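Local coordinates for hypothetical protein Atu2144 (Agrobacterium tumefaciens, PDB 2ODF) that is of unknown function but belongs to the N-formylglutamate amidohydrolase family, whose members are related to zinc exopeptidases, and so may hydrolyse an amide bond, at residues A[12-23]-A[74-82]; A[127-138]-A[208-219]. All coordinates share one frame; numbering follows the deposited sequence.

In the fold
Both interactions are built around the mixed beta-sheet of the chain and the long helix 116-143 that lies on it. Interaction 1 joins the outermost strand 16-19 to strand 77-80 at one margin of the sheet; interaction 2 joins the same long helix to helix 208-213. Their centres lie about 14 Å apart, each about 12 Å from the centre of the chain. They touch directly: Val16 CG2 packs 3.5 Å from Phe130 CA, and Val78 CG2 lies 3.6 Å from Ile137 CD1. Val134 of helix 116-143 serves both, packing on Val78 and over the ring of His213; the second subunit reaches interaction 2 but does not touch the segments of interaction 1.

Interaction 1 of 2, residues A[12-23]-A[74-82]; sequences EGKAVGVENAAA and HATLVYQRF
At the margin of the mixed sheet, the outermost strand 16-19 pairs antiparallel with strand 77-80, and the backbones of Gly17 and Tyr79 form a hydrogen-bonded pair: Gly17 N gives to Tyr79 O at 2.7 Å and Tyr79 N returns to Gly17 O. Glu19 and Leu77 repeat this two-way exchange. Glycine suits its place because the Tyr79 ring folds back over it; a chi1 of 69° turns the ring over the neighbouring strand, one face against Gly17 CA, a CH-pi contact with CA 3.9 Å from the centroid. The carboxylate of Glu19, turned 71° from this ring, shares a water with Tyr79 OH and forms a salt bridge with Arg67 of helix 62-73. On the face turned to helix 116-143 stand Val16, Val18 and Val78 together with Gln80; branched apolar side chains suit packing against a helix, and there Val16 CG1 meets Val78 CG1 at 3.7 Å. Just past the strands one further backbone bond, Arg81 N to Ala15 O, holds the chains together. The Arg81 side chain bends at chi3 (66°) to bring NH1 between two carbonyls. Both lie at the guanidinium edge, Glu12 O at 2.9 Å from NH1 in an almost straight bond and Lys14 O at 2.8 Å. At the far end Thr76 OG1 donates to Asn20 O over 2.7 Å, while Ala23 N, closing a type I turn, reaches that oxygen from its opposite face.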
loop_
_atom_site.group_PDB
_atom_site.type_symbol
_atom_site.label_atom_id
_atom_site.label_comp_id
_atom_site.label_asym_id
_atom_site.label_seq_id
_atom_site.Cartn_x
_atom_site.Cartn_y
_atom_site.Cartn_z
ATOM N N GLU A 12 -0.571 22.436 2.641
ATOM C CA GLU A 12 -1.371 21.352 3.203
ATOM C C GLU A 12 -0.639 20.531 4.236
ATOM O O GLU A 12 -1.278 19.871 5.077
ATOM C CB GLU A 12 -1.830 20.402 2.085
ATOM C CG GLU A 12 -3.164 20.783 1.619
ATOM C CD GLU A 12 -3.615 20.067 0.372
ATOM O OE1 GLU A 12 -2.847 19.357 -0.318
ATOM O OE2 GLU A 12 -4.799 20.280 0.093
ATOM N N GLY A 13 0.684 20.547 4.149
ATOM C CA GLY A 13 1.532 19.817 5.082
ATOM C C GLY A 13 1.556 18.334 4.799
ATOM O O GLY A 13 1.451 17.893 3.640
ATOM N N LYS A 14 1.675 17.561 5.882
ATOM C CA LYS A 14 1.963 16.159 5.822
ATOM C C LYS A 14 0.742 15.282 6.208
ATOM O O LYS A 14 -0.156 15.717 6.914
ATOM C CB LYS A 14 3.197 15.917 6.696
ATOM C CG LYS A 14 3.178 14.643 7.488
ATOM C CD LYS A 14 4.013 13.552 6.830
ATOM C CE LYS A 14 3.536 12.180 7.094
ATOM N NZ LYS A 14 4.704 11.388 7.457
ATOM N N ALA A 15 0.694 14.061 5.682
ATOM C CA ALA A 15 -0.399 13.127 5.968
ATOM C C ALA A 15 -0.620 12.878 7.466
ATOM O O ALA A 15 -1.730 12.790 7.919
ATOM C CB ALA A 15 -0.145 11.770 5.253
ATOM N N VAL A 16 0.463 12.752 8.215
ATOM C CA VAL A 16 0.422 12.234 9.587
ATOM C C VAL A 16 0.764 13.335 10.580
ATOM O O VAL A 16 1.722 14.051 10.388
ATOM C CB VAL A 16 1.402 11.070 9.802
ATOM C CG1 VAL A 16 1.215 10.471 11.207
ATOM C CG2 VAL A 16 1.225 9.975 8.713
ATOM N N GLY A 17 -0.092 13.509 11.588
ATOM C CA GLY A 17 0.177 14.387 12.712
ATOM C C GLY A 17 0.592 13.595 13.933
ATOM O O GLY A 17 0.105 12.480 14.157
ATOM N N VAL A 18 1.535 14.126 14.701
ATOM C CA VAL A 18 1.902 13.481 15.965
ATOM C C VAL A 18 1.996 14.583 17.000
ATOM O O VAL A 18 2.627 15.603 16.746
ATOM C CB VAL A 18 3.223 12.687 15.888
ATOM C CG1 VAL A 18 3.645 12.156 17.296
ATOM C CG2 VAL A 18 3.111 11.531 14.878
ATOM N N GLU A 19 1.326 14.378 18.117
ATOM C CA GLU A 19 1.344 15.298 19.215
ATOM C C GLU A 19 1.809 14.598 20.481
ATOM O O GLU A 19 1.582 13.447 20.662
ATOM C CB GLU A 19 -0.003 15.975 19.378
ATOM C CG GLU A 19 -0.308 17.026 18.312
ATOM C CD GLU A 19 -1.731 17.544 18.390
ATOM O OE1 GLU A 19 -2.408 17.243 19.359
ATOM O OE2 GLU A 19 -2.158 18.262 17.495
ATOM N N ASN A 20 2.538 15.323 21.305
ATOM C CA ASN A 20 3.085 14.742 22.511
ATOM C C ASN A 20 4.006 13.564 22.170
ATOM O O ASN A 20 3.984 12.587 22.818
ATOM C CB ASN A 20 1.931 14.359 23.415
ATOM C CG ASN A 20 2.119 14.798 24.822
ATOM O OD1 ASN A 20 3.092 15.390 25.137
ATOM N ND2 ASN A 20 1.193 14.461 25.678
ATOM N N ALA A 21 4.811 13.717 21.127
ATOM C CA ALA A 21 5.733 12.666 20.650
ATOM C C ALA A 21 6.599 12.111 21.786
ATOM O O ALA A 21 6.799 10.889 21.928
ATOM C CB ALA A 21 6.622 13.208 19.517
ATOM N N ALA A 22 7.084 13.008 22.631
ATOM C CA ALA A 22 7.923 12.616 23.742
ATOM C C ALA A 22 7.157 12.411 25.054
ATOM O O ALA A 22 7.721 12.555 26.099
ATOM C CB ALA A 22 9.072 13.627 23.929
ATOM N N ALA A 23 5.887 12.036 25.013
ATOM C CA ALA A 23 5.144 11.746 26.248
ATOM C C ALA A 23 5.731 10.547 27.016
ATOM O O ALA A 23 6.249 9.604 26.428
ATOM C CB ALA A 23 3.661 11.492 25.947
ATOM N N HIS A 74 -0.937 11.786 29.520
ATOM C CA HIS A 74 0.439 12.122 29.107
ATOM C C HIS A 74 0.853 11.153 28.012
ATOM O O HIS A 74 1.850 10.434 28.101
ATOM C CB HIS A 74 1.377 12.130 30.303
ATOM C CG HIS A 74 0.841 12.942 31.432
ATOM N ND1 HIS A 74 0.851 14.321 31.415
ATOM C CD2 HIS A 74 0.176 12.581 32.554
ATOM C CE1 HIS A 74 0.270 14.774 32.512
ATOM N NE2 HIS A 74 -0.152 13.740 33.218
ATOM N N ALA A 75 0.045 11.149 26.967
ATOM C CA ALA A 75 0.127 10.108 25.946
ATOM C C ALA A 75 0.295 10.704 24.545
ATOM O O ALA A 75 -0.445 11.589 24.133
ATOM C CB ALA A 75 -1.084 9.262 25.996
ATOM N N THR A 76 1.265 10.174 23.820
ATOM C CA THR A 76 1.432 10.454 22.408
ATOM C C THR A 76 0.140 10.171 21.618
ATOM O O THR A 76 -0.598 9.202 21.880
ATOM C CB THR A 76 2.577 9.611 21.854
ATOM O OG1 THR A 76 3.774 9.943 22.558
ATOM C CG2 THR A 76 2.763 9.821 20.341
ATOM N N LEU A 77 -0.110 11.041 20.648
ATOM C CA LEU A 77 -1.277 10.941 19.778
ATOM C C LEU A 77 -0.799 10.993 18.344
ATOM O O LEU A 77 -0.126 11.941 17.968
ATOM C CB LEU A 77 -2.255 12.074 20.015
ATOM C CG LEU A 77 -3.397 12.311 19.025
ATOM C CD1 LEU A 77 -4.281 11.081 18.889
ATOM C CD2 LEU A 77 -4.200 13.527 19.486
ATOM N N VAL A 78 -1.140 9.966 17.580
ATOM C CA VAL A 78 -0.881 9.904 16.142
ATOM C C VAL A 78 -2.208 9.984 15.434
ATOM O O VAL A 78 -3.127 9.216 15.733
ATOM C CB VAL A 78 -0.185 8.615 15.723
ATOM C CG1 VAL A 78 0.123 8.641 14.198
ATOM C CG2 VAL A 78 1.079 8.413 16.532
ATOM N N TYR A 79 -2.311 10.920 14.492
ATOM C CA TYR A 79 -3.566 11.146 13.812
ATOM C C TYR A 79 -3.339 11.435 12.316
ATOM O O TYR A 79 -2.262 11.884 11.890
ATOM C CB TYR A 79 -4.394 12.217 14.510
ATOM C CG TYR A 79 -3.849 13.624 14.435
ATOM C CD1 TYR A 79 -2.848 14.053 15.313
ATOM C CD2 TYR A 79 -4.342 14.531 13.519
ATOM C CE1 TYR A 79 -2.343 15.339 15.258
ATOM C CE2 TYR A 79 -3.839 15.847 13.469
ATOM C CZ TYR A 79 -2.838 16.231 14.337
ATOM O OH TYR A 79 -2.315 17.521 14.294
ATOM N N GLN A 80 -4.367 11.120 11.548
ATOM C CA GLN A 80 -4.392 11.332 10.106
ATOM C C GLN A 80 -4.942 12.716 9.835
ATOM O O GLN A 80 -5.991 13.092 10.386
ATOM C CB GLN A 80 -5.262 10.213 9.524
ATOM C CG GLN A 80 -5.497 10.145 8.064
ATOM C CD GLN A 80 -4.272 10.343 7.167
ATOM O OE1 GLN A 80 -3.445 9.433 6.953
ATOM N NE2 GLN A 80 -4.213 11.496 6.569
ATOM N N ARG A 81 -4.230 13.491 9.019
ATOM C CA ARG A 81 -4.612 14.882 8.746
ATOM C C ARG A 81 -5.575 15.083 7.560
ATOM O O ARG A 81 -6.001 16.196 7.319
ATOM C CB ARG A 81 -3.344 15.734 8.589
ATOM C CG ARG A 81 -2.518 15.747 9.873
ATOM C CD ARG A 81 -1.344 16.661 9.814
ATOM N NE ARG A 81 -1.743 18.060 9.716
ATOM C CZ ARG A 81 -1.715 18.778 8.602
ATOM N NH1 ARG A 81 -1.294 18.241 7.458
ATOM N NH2 ARG A 81 -2.110 20.051 8.636
ATOM N N PHE A 82 -5.918 14.011 6.844
ATOM C CA PHE A 82 -6.842 14.067 5.718
ATOM C C PHE A 82 -7.941 13.039 5.808
ATOM O O PHE A 82 -7.815 12.030 6.525
ATOM C CB PHE A 82 -6.061 13.940 4.378
ATOM C CG PHE A 82 -5.037 15.031 4.210
ATOM C CD1 PHE A 82 -5.377 16.240 3.640
ATOM C CD2 PHE A 82 -3.771 14.879 4.747
ATOM C CE1 PHE A 82 -4.455 17.262 3.576
ATOM C CE2 PHE A 82 -2.860 15.872 4.675
ATOM C CZ PHE A 82 -3.195 17.066 4.091
HETATM O O HOH W 1 -0.194 19.397 15.800
HETATM O O HOH W 2 1.022 15.359 28.721
#

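Interaction 2 of 2, residues A[127-138]-A[208-219]; sequences YVPFHDRVSEII and HTLRLHALPDGL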
loop_
_atom_site.group_PDB
_atom_site.type_symbol
_atom_site.label_atom_id
_atom_site.label_comp_id
_atom_site.label_asym_id
_atom_site.label_seq_id
_atom_site.Cartn_x
_atom_site.Cartn_y
_atom_site.Cartn_z
ATOM N N TYR A 127 -2.028 5.981 3.531
ATOM C CA TYR A 127 -2.197 4.786 4.347
ATOM C C TYR A 127 -0.876 4.270 4.884
ATOM O O TYR A 127 -0.732 4.054 6.101
ATOM C CB TYR A 127 -2.939 3.714 3.517
ATOM C CG TYR A 127 -3.042 2.342 4.122
ATOM C CD1 TYR A 127 -3.916 2.065 5.173
ATOM C CD2 TYR A 127 -2.294 1.284 3.598
ATOM C CE1 TYR A 127 -4.026 0.756 5.688
ATOM C CE2 TYR A 127 -2.418 0.012 4.087
ATOM C CZ TYR A 127 -3.258 -0.259 5.125
ATOM O OH TYR A 127 -3.304 -1.560 5.584
ATOM N N VAL A 128 0.112 4.125 4.002
ATOM C CA VAL A 128 1.389 3.553 4.420
ATOM C C VAL A 128 2.135 4.499 5.385
ATOM O O VAL A 128 2.645 4.034 6.398
ATOM C CB VAL A 128 2.235 2.983 3.219
ATOM C CG1 VAL A 128 3.642 2.550 3.698
ATOM C CG2 VAL A 128 1.503 1.763 2.570
ATOM N N PRO A 129 2.229 5.811 5.092
ATOM C CA PRO A 129 2.881 6.714 6.040
ATOM C C PRO A 129 2.250 6.697 7.431
ATOM O O PRO A 129 2.983 6.631 8.417
ATOM C CB PRO A 129 2.758 8.116 5.365
ATOM C CG PRO A 129 2.691 7.791 3.917
ATOM C CD PRO A 129 1.882 6.524 3.840
ATOM N N PHE A 130 0.924 6.652 7.506
ATOM C CA PHE A 130 0.215 6.634 8.761
ATOM C C PHE A 130 0.602 5.400 9.602
ATOM O O PHE A 130 1.072 5.540 10.737
ATOM C CB PHE A 130 -1.301 6.734 8.532
ATOM C CG PHE A 130 -2.100 6.727 9.798
ATOM C CD1 PHE A 130 -2.176 7.868 10.593
ATOM C CD2 PHE A 130 -2.763 5.577 10.211
ATOM C CE1 PHE A 130 -2.888 7.832 11.789
ATOM C CE2 PHE A 130 -3.460 5.545 11.405
ATOM C CZ PHE A 130 -3.515 6.667 12.189
ATOM N N HIS A 131 0.435 4.227 9.040
ATOM C CA HIS A 131 0.748 3.023 9.718
ATOM C C HIS A 131 2.221 2.840 9.991
ATOM O O HIS A 131 2.574 2.293 10.971
ATOM C CB HIS A 131 0.065 1.845 9.076
ATOM C CG HIS A 131 -1.420 1.886 9.207
ATOM N ND1 HIS A 131 -2.059 1.682 10.396
ATOM C CD2 HIS A 131 -2.378 2.190 8.314
ATOM C CE1 HIS A 131 -3.351 1.836 10.223
ATOM N NE2 HIS A 131 -3.568 2.131 8.965
ATOM N N ASP A 132 3.066 3.315 9.104
ATOM C CA ASP A 132 4.489 3.220 9.293
ATOM C C ASP A 132 4.912 4.038 10.539
ATOM O O ASP A 132 5.771 3.673 11.239
ATOM C CB ASP A 132 5.249 3.680 8.053
ATOM C CG ASP A 132 5.393 2.591 6.975
ATOM O OD1 ASP A 132 4.964 1.467 7.157
ATOM O OD2 ASP A 132 5.961 2.892 5.964
ATOM N N ARG A 133 4.299 5.174 10.727
ATOM C CA ARG A 133 4.671 6.027 11.819
ATOM C C ARG A 133 4.223 5.407 13.131
ATOM O O ARG A 133 4.919 5.425 14.056
ATOM C CB ARG A 133 4.044 7.390 11.670
ATOM C CG ARG A 133 4.490 8.361 12.681
ATOM C CD ARG A 133 5.919 8.700 12.518
ATOM N NE ARG A 133 6.238 9.877 13.274
ATOM C CZ ARG A 133 6.021 11.110 12.854
ATOM N NH1 ARG A 133 5.507 11.319 11.676
ATOM N NH2 ARG A 133 6.339 12.131 13.606
ATOM N N VAL A 134 3.027 4.857 13.161
ATOM C CA VAL A 134 2.534 4.172 14.328
ATOM C C VAL A 134 3.488 3.033 14.653
ATOM O O VAL A 134 3.956 2.907 15.722
ATOM C CB VAL A 134 1.130 3.678 14.098
ATOM C CG1 VAL A 134 0.684 2.811 15.194
ATOM C CG2 VAL A 134 0.181 4.834 13.836
ATOM N N SER A 135 3.820 2.242 13.667
ATOM C CA SER A 135 4.751 1.164 13.847
ATOM C C SER A 135 6.148 1.608 14.347
ATOM O O SER A 135 6.770 0.963 15.134
ATOM C CB SER A 135 4.875 0.391 12.544
ATOM O OG SER A 135 3.719 -0.328 12.296
ATOM N N GLU A 136 6.624 2.709 13.830
ATOM C CA GLU A 136 7.951 3.222 14.204
ATOM C C GLU A 136 7.986 3.625 15.689
ATOM O O GLU A 136 8.937 3.299 16.413
ATOM C CB GLU A 136 8.344 4.380 13.285
ATOM C CG GLU A 136 9.740 4.947 13.545
ATOM C CD GLU A 136 10.097 6.069 12.560
ATOM O OE1 GLU A 136 9.235 6.388 11.673
ATOM O OE2 GLU A 136 11.250 6.578 12.647
ATOM N N ILE A 137 6.916 4.281 16.132
ATOM C CA ILE A 137 6.762 4.708 17.514
ATOM C C ILE A 137 6.676 3.490 18.443
ATOM O O ILE A 137 7.341 3.431 19.487
ATOM C CB ILE A 137 5.524 5.632 17.669
ATOM C CG1 ILE A 137 5.818 7.002 17.007
ATOM C CG2 ILE A 137 5.188 5.820 19.159
ATOM C CD1 ILE A 137 4.634 7.912 16.787
ATOM N N ILE A 138 5.845 2.528 18.088
ATOM C CA ILE A 138 5.747 1.296 18.879
ATOM C C ILE A 138 7.095 0.552 18.975
ATOM O O ILE A 138 7.486 0.130 20.081
ATOM C CB ILE A 138 4.648 0.389 18.381
ATOM C CG1 ILE A 138 3.285 1.031 18.635
ATOM C CG2 ILE A 138 4.740 -1.035 19.066
ATOM C CD1 ILE A 138 2.109 0.268 17.991
ATOM N N HIS A 208 -9.029 -3.087 11.986
ATOM C CA HIS A 208 -7.788 -3.173 11.181
ATOM C C HIS A 208 -6.568 -2.650 11.902
ATOM O O HIS A 208 -5.539 -3.330 12.009
ATOM C CB HIS A 208 -7.989 -2.397 9.860
ATOM C CG HIS A 208 -6.844 -2.515 8.909
ATOM N ND1 HIS A 208 -6.274 -3.723 8.573
ATOM C CD2 HIS A 208 -6.152 -1.571 8.234
ATOM C CE1 HIS A 208 -5.292 -3.512 7.709
ATOM N NE2 HIS A 208 -5.215 -2.214 7.476
ATOM N N THR A 209 -6.640 -1.417 12.390
ATOM C CA THR A 209 -5.525 -0.798 13.103
ATOM C C THR A 209 -5.028 -1.644 14.311
ATOM O O THR A 209 -3.825 -1.766 14.556
ATOM C CB THR A 209 -5.915 0.649 13.511
ATOM O OG1 THR A 209 -6.138 1.428 12.305
ATOM C CG2 THR A 209 -4.847 1.269 14.380
ATOM N N LEU A 210 -5.957 -2.211 15.066
ATOM C CA LEU A 210 -5.619 -3.128 16.157
ATOM C C LEU A 210 -4.885 -4.388 15.599
ATOM O O LEU A 210 -3.860 -4.820 16.142
ATOM C CB LEU A 210 -6.884 -3.552 16.907
ATOM C CG LEU A 210 -7.764 -2.423 17.497
ATOM C CD1 LEU A 210 -8.998 -3.002 18.229
ATOM C CD2 LEU A 210 -6.892 -1.509 18.384
ATOM N N ARG A 211 -5.410 -4.938 14.516
ATOM C CA ARG A 211 -4.790 -6.083 13.839
ATOM C C ARG A 211 -3.373 -5.781 13.347
ATOM O O ARG A 211 -2.515 -6.664 13.408
ATOM C CB ARG A 211 -5.647 -6.617 12.688
ATOM C CG ARG A 211 -6.957 -7.238 13.126
ATOM C CD ARG A 211 -7.782 -7.792 11.986
ATOM N NE ARG A 211 -8.974 -8.437 12.533
ATOM C CZ ARG A 211 -9.981 -8.896 11.807
ATOM N NH1 ARG A 211 -9.943 -8.824 10.480
ATOM N NH2 ARG A 211 -11.027 -9.443 12.421
ATOM N N LEU A 212 -3.115 -4.555 12.879
ATOM C CA LEU A 212 -1.777 -4.178 12.406
ATOM C C LEU A 212 -0.759 -3.943 13.508
ATOM O O LEU A 212 0.412 -4.289 13.353
ATOM C CB LEU A 212 -1.838 -2.909 11.550
ATOM C CG LEU A 212 -2.552 -2.948 10.188
ATOM C CD1 LEU A 212 -2.224 -1.671 9.412
ATOM C CD2 LEU A 212 -2.186 -4.211 9.400
ATOM N N HIS A 213 -1.185 -3.345 14.611
ATOM C CA HIS A 213 -0.243 -2.775 15.583
ATOM C C HIS A 213 -0.259 -3.376 16.986
ATOM O O HIS A 213 0.774 -3.364 17.646
ATOM C CB HIS A 213 -0.490 -1.267 15.707
ATOM C CG HIS A 213 -0.344 -0.527 14.409
ATOM N ND1 HIS A 213 0.865 -0.412 13.759
ATOM C CD2 HIS A 213 -1.246 0.150 13.654
ATOM C CE1 HIS A 213 0.697 0.299 12.652
ATOM N NE2 HIS A 213 -0.577 0.631 12.553
ATOM N N ALA A 214 -1.426 -3.798 17.477
ATOM C CA ALA A 214 -1.551 -4.317 18.838
ATOM C C ALA A 214 -1.360 -5.834 18.892
ATOM O O ALA A 214 -0.534 -6.353 19.652
ATOM C CB ALA A 214 -2.887 -3.955 19.404
ATOM N N LEU A 215 -2.122 -6.544 18.084
ATOM C CA LEU A 215 -2.172 -8.012 18.192
ATOM C C LEU A 215 -0.815 -8.687 17.884
ATOM O O LEU A 215 -0.405 -9.608 18.597
ATOM C CB LEU A 215 -3.281 -8.562 17.296
ATOM C CG LEU A 215 -4.724 -8.049 17.494
ATOM C CD1 LEU A 215 -5.694 -8.870 16.642
ATOM C CD2 LEU A 215 -5.125 -8.002 18.986
ATOM N N PRO A 216 -0.104 -8.225 16.836
ATOM C CA PRO A 216 1.147 -8.919 16.497
ATOM C C PRO A 216 2.219 -8.818 17.564
ATOM O O PRO A 216 3.127 -9.631 17.565
ATOM C CB PRO A 216 1.598 -8.252 15.175
ATOM C CG PRO A 216 0.431 -7.449 14.700
ATOM C CD PRO A 216 -0.375 -7.109 15.916
ATOM N N ASP A 217 2.104 -7.848 18.485
ATOM C CA ASP A 217 3.071 -7.675 19.536
ATOM C C ASP A 217 2.492 -7.950 20.937
ATOM O O ASP A 217 3.146 -7.672 21.914
ATOM C CB ASP A 217 3.669 -6.251 19.475
ATOM C CG ASP A 217 4.839 -6.131 18.472
ATOM O OD1 ASP A 217 5.635 -7.089 18.312
ATOM O OD2 ASP A 217 4.996 -5.063 17.870
ATOM N N GLY A 218 1.267 -8.460 21.027
ATOM C CA GLY A 218 0.670 -8.836 22.317
ATOM C C GLY A 218 0.315 -7.684 23.230
ATOM O O GLY A 218 0.203 -7.836 24.458
ATOM N N LEU A 219 0.124 -6.510 22.628
ATOM C CA LEU A 219 -0.060 -5.288 23.374
ATOM C C LEU A 219 -1.519 -5.133 23.804
ATOM O O LEU A 219 -2.444 -5.460 23.042
ATOM C CB LEU A 219 0.320 -4.087 22.484
ATOM C CG LEU A 219 1.701 -4.033 21.857
ATOM C CD1 LEU A 219 1.870 -2.772 20.966
ATOM C CD2 LEU A 219 2.801 -4.094 22.892
#
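A buried cluster of four aromatic residues, Tyr127, His131, His208 and His213, joins the long helix 116-143 to helix 208-213. His213 is the knob, set among His131, Val134, Ser135 and Ile138. Val134 CG1 stands over the centre of its imidazole, 3.4 Å from the centroid, while Leu212 CB lies over the opposite face, so the ring is sandwiched between aliphatic groups. At its edge, NE2 of His213 is hydrogen-bonded to ND1 of His131 at 2.8 Å, with the two planes only 19° apart. CG of His131 is anti to the carbonyl carbon (chi1 -66°), which carries the ring out toward helix 208-213. Leu212 CD1 sits over one face of that imidazole, 3.6 Å from its centroid, and Phe130 lies against the other. NE2 of His131 bonds to Cys89 O, and with both nitrogens engaged the ring's rotation is fixed. Farther along, Tyr127 OH and His208 NE2 share a 2.8 Å hydrogen bond, their rings meeting rim to rim with planes 10° apart; ND1 of His208 bonds to Glu116 of the second subunit. Histidine suits positions 131 and 208, where both nitrogens find partners, and in His213 it gives a flat ring with NE2 bonded. At the other end Ile138 CG2 and Leu219 CD1 meet tip to tip, 3.9 Å apart. One knob and a hydrogen-bonded aromatic cluster thus tie helix 208-213, which precedes strand 220-227, to helix 116-143 of the alpha/beta fold, next to the second subunit.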